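Protease lasA (Pseudomonas aeruginosa, PDB 3IT5) is a secreted zinc metalloendopeptidase that cleaves the pentaglycine cross-links of staphylococcal peptidoglycan and takes part in the degradation of host elastin. Local coordinates at residues S133-S138 / R143-T148. Residues are numbered along the deposited sequence; the frame is centred on the assembly and turned at random.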
ATOM      1  N   SER A 133       0.924   0.151 -13.288  1.00  7.43           N
ATOM      2  CA  SER A 133      -0.147  -0.799 -12.992  1.00  7.52           C
ATOM      3  C   SER A 133       0.263  -1.862 -11.977  1.00  7.55           C
ATOM      4  O   SER A 133       1.350  -2.433 -12.067  1.00  7.33           O
ATOM      5  CB  SER A 133      -0.629  -1.482 -14.276  1.00  7.70           C
ATOM      6  OG  SER A 133      -1.554  -2.517 -13.984  1.00  7.54           O
ATOM      7  N   LEU A 134      -0.628  -2.125 -11.023  1.00  7.66           N
ATOM      8  CA  LEU A 134      -0.461  -3.216 -10.066  1.00  7.95           C
ATOM      9  C   LEU A 134      -0.674  -4.607 -10.679  1.00  8.22           C
ATOM     10  O   LEU A 134      -0.409  -5.616 -10.023  1.00  8.24           O
ATOM     11  CB  LEU A 134      -1.394  -3.027  -8.862  1.00  7.77           C
ATOM     12  CG  LEU A 134      -0.990  -1.997  -7.800  1.00  7.60           C
ATOM     13  CD1 LEU A 134      -2.158  -1.706  -6.876  1.00  7.12           C
ATOM     14  CD2 LEU A 134       0.234  -2.456  -7.000  1.00  7.12           C
ATOM     15  N   GLN A 135      -1.137  -4.665 -11.929  1.00  8.29           N
ATOM     16  CA  GLN A 135      -1.384  -5.947 -12.598  1.00  8.50           C
ATOM     17  C   GLN A 135      -0.165  -6.869 -12.549  1.00  8.49           C
ATOM     18  O   GLN A 135       0.932  -6.491 -12.976  1.00  8.35           O
ATOM     19  CB  GLN A 135      -1.865  -5.742 -14.045  1.00  8.60           C
ATOM     20  CG  GLN A 135      -2.226  -7.037 -14.802  1.00  9.24           C
ATOM     21  CD  GLN A 135      -3.398  -7.802 -14.193  1.00  9.74           C
ATOM     22  OE1 GLN A 135      -4.048  -7.338 -13.257  1.00 10.42           O
ATOM     23  NE2 GLN A 135      -3.669  -8.984 -14.730  1.00  9.74           N
ATOM     24  N   GLY A 136      -0.364  -8.063 -11.994  1.00  8.24           N
ATOM     25  CA  GLY A 136       0.684  -9.079 -11.926  1.00  8.41           C
ATOM     26  C   GLY A 136       1.769  -8.899 -10.873  1.00  8.29           C
ATOM     27  O   GLY A 136       2.628  -9.767 -10.728  1.00  8.41           O
ATOM     28  N   ALA A 137       1.738  -7.786 -10.140  1.00  8.39           N
ATOM     29  CA  ALA A 137       2.746  -7.502  -9.112  1.00  8.48           C
ATOM     30  C   ALA A 137       2.619  -8.420  -7.890  1.00  8.50           C
ATOM     31  O   ALA A 137       1.510  -8.733  -7.454  1.00  8.46           O
ATOM     32  CB  ALA A 137       2.681  -6.043  -8.690  1.00  8.38           C
ATOM     33  N   SER A 138       3.760  -8.851  -7.352  1.00  8.56           N
ATOM     34  CA  SER A 138       3.779  -9.667  -6.132  1.00  8.49           C
ATOM     35  C   SER A 138       4.070  -8.851  -4.870  1.00  8.28           C
ATOM     36  O   SER A 138       4.947  -7.986  -4.857  1.00  8.05           O
ATOM     37  CB  SER A 138       4.784 -10.818  -6.238  1.00  8.34           C
ATOM     38  OG  SER A 138       4.320 -11.838  -7.106  1.00  9.77           O
ATOM     39  N   ARG A 143       0.049 -12.515  -5.785  1.00  8.96           N
ATOM     40  CA  ARG A 143       0.038 -11.824  -7.067  1.00  9.43           C
ATOM     41  C   ARG A 143      -1.311 -11.135  -7.206  1.00  9.33           C
ATOM     42  O   ARG A 143      -2.360 -11.765  -7.050  1.00  9.27           O
ATOM     43  CB  ARG A 143       0.251 -12.804  -8.225  1.00  9.54           C
ATOM     44  CG  ARG A 143       0.175 -12.160  -9.610  1.00 10.58           C
ATOM     45  CD  ARG A 143       0.180 -13.199 -10.722  1.00 12.31           C
ATOM     46  NE  ARG A 143       1.508 -13.774 -10.925  1.00 14.86           N
ATOM     47  CZ  ARG A 143       1.847 -14.562 -11.943  1.00 16.00           C
ATOM     48  NH1 ARG A 143       0.959 -14.884 -12.878  1.00 16.33           N
ATOM     49  NH2 ARG A 143       3.087 -15.027 -12.030  1.00 16.23           N
ATOM     50  N   ILE A 144      -1.282  -9.841  -7.495  1.00  9.27           N
ATOM     51  CA  ILE A 144      -2.510  -9.056  -7.600  1.00  9.27           C
ATOM     52  C   ILE A 144      -3.052  -9.028  -9.035  1.00  9.16           C
ATOM     53  O   ILE A 144      -2.298  -8.867 -10.003  1.00  9.21           O
ATOM     54  CB  ILE A 144      -2.329  -7.628  -6.997  1.00  9.36           C
ATOM     55  CG1 ILE A 144      -3.616  -6.800  -7.101  1.00  9.92           C
ATOM     56  CG2 ILE A 144      -1.155  -6.901  -7.634  1.00  9.95           C
ATOM     57  CD1 ILE A 144      -3.640  -5.586  -6.172  1.00 10.88           C
ATOM     58  N   ASN A 145      -4.357  -9.240  -9.156  1.00  8.88           N
ATOM     59  CA  ASN A 145      -5.061  -9.007 -10.404  1.00  8.93           C
ATOM     60  C   ASN A 145      -5.934  -7.771 -10.242  1.00  9.07           C
ATOM     61  O   ASN A 145      -6.694  -7.649  -9.274  1.00  8.61           O
ATOM     62  CB  ASN A 145      -5.908 -10.215 -10.799  1.00  8.89           C
ATOM     63  CG  ASN A 145      -6.331 -10.185 -12.262  1.00  9.44           C
ATOM     64  OD1 ASN A 145      -5.519 -10.414 -13.162  1.00  9.46           O
ATOM     65  ND2 ASN A 145      -7.615  -9.931 -12.502  1.00  8.81           N
ATOM     66  N   VAL A 146      -5.797  -6.863 -11.199  1.00  9.09           N
ATOM     67  CA  VAL A 146      -6.480  -5.578 -11.210  1.00  9.52           C
ATOM     68  C   VAL A 146      -7.897  -5.696 -11.804  1.00  9.76           C
ATOM     69  O   VAL A 146      -8.090  -6.317 -12.855  1.00  9.75           O
ATOM     70  CB  VAL A 146      -5.588  -4.547 -11.972  1.00  9.44           C
ATOM     71  CG1 VAL A 146      -6.376  -3.658 -12.909  1.00  9.53           C
ATOM     72  CG2 VAL A 146      -4.719  -3.751 -10.991  1.00  9.12           C
ATOM     73  N   GLY A 147      -8.873  -5.102 -11.116  1.00 10.14           N
ATOM     74  CA  GLY A 147     -10.279  -5.096 -11.549  1.00 10.43           C
ATOM     75  C   GLY A 147     -10.543  -4.243 -12.782  1.00 10.70           C
ATOM     76  O   GLY A 147      -9.612  -3.706 -13.382  1.00 10.88           O
ATOM     77  N   THR A 148     -11.815  -4.102 -13.151  1.00 10.70           N
ATOM     78  CA  THR A 148     -12.183  -3.453 -14.421  1.00 10.86           C
ATOM     79  C   THR A 148     -12.543  -1.964 -14.313  1.00 10.81           C
ATOM     80  O   THR A 148     -12.547  -1.247 -15.316  1.00 10.77           O
ATOM     81  CB  THR A 148     -13.305  -4.222 -15.161  1.00 10.70           C
ATOM     82  OG1 THR A 148     -14.411  -4.445 -14.276  1.00 11.07           O
ATOM     83  CG2 THR A 148     -12.790  -5.565 -15.658  1.00 11.24           C
TER
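Ser-138 faces Arg-143 as a non-hydrogen-bonded antiparallel pair, and ahead of it the chain runs through a type II turn, Leu-134 to Ala-137, that lies along strand 142-145 and bonds to both ends of Ile-144. Ile-144 N gives its hydrogen to Ala-137 O at 3.0 Å, and Ile-144 O takes that of Gly-136 N at 2.9 Å. Ala-137 O also receives a CA-H...O contact from Arg-143. Gly-136 fills the third position of the turn with a positive phi of 77°. These bonds continue, as a turn and not as strand, the edge that 138-139 forms on a small four-stranded antiparallel sheet, and tie it to the loop leaving strand 130-131 of the main sheet of this M23 peptidase domain.

One residue back from Gly-136, the Gln-135 side chain takes the place of a partner strand, reaching Asn-145 and Val-146 past Ile-144. Its CG stands anti to the backbone N (chi1 -177°) and the chain then bends at chi2, which brings the amide over to them. OE1 accepts from Val-146 N at 2.7 Å in a nearly linear bond, while NE2 gives a hydrogen to Asn-145 OD1 at 2.8 Å. With both ends held, the amide's rotation is fixed. The two side-chain amides run side by side; their planes are 71° apart, and NE2 meets OD1 from above the Asn-145 carbonyl plane, while OD1 lies close to the Gln-135 amide plane. Asn-145 ND2 is hydrogen-bonded to Arg-157 O.

Across the join, Leu-134 CB rests 4.0 Å from Val-146 CG2, and Ala-137 CB lies 4.1 Å from Ile-144 CG2. Behind this apolar patch, Leu-134 and Ala-137 both pack on Leu-125 of strand 121-127; the Leu-134 side chain is about 7 Å from that of the zinc ligand His-23.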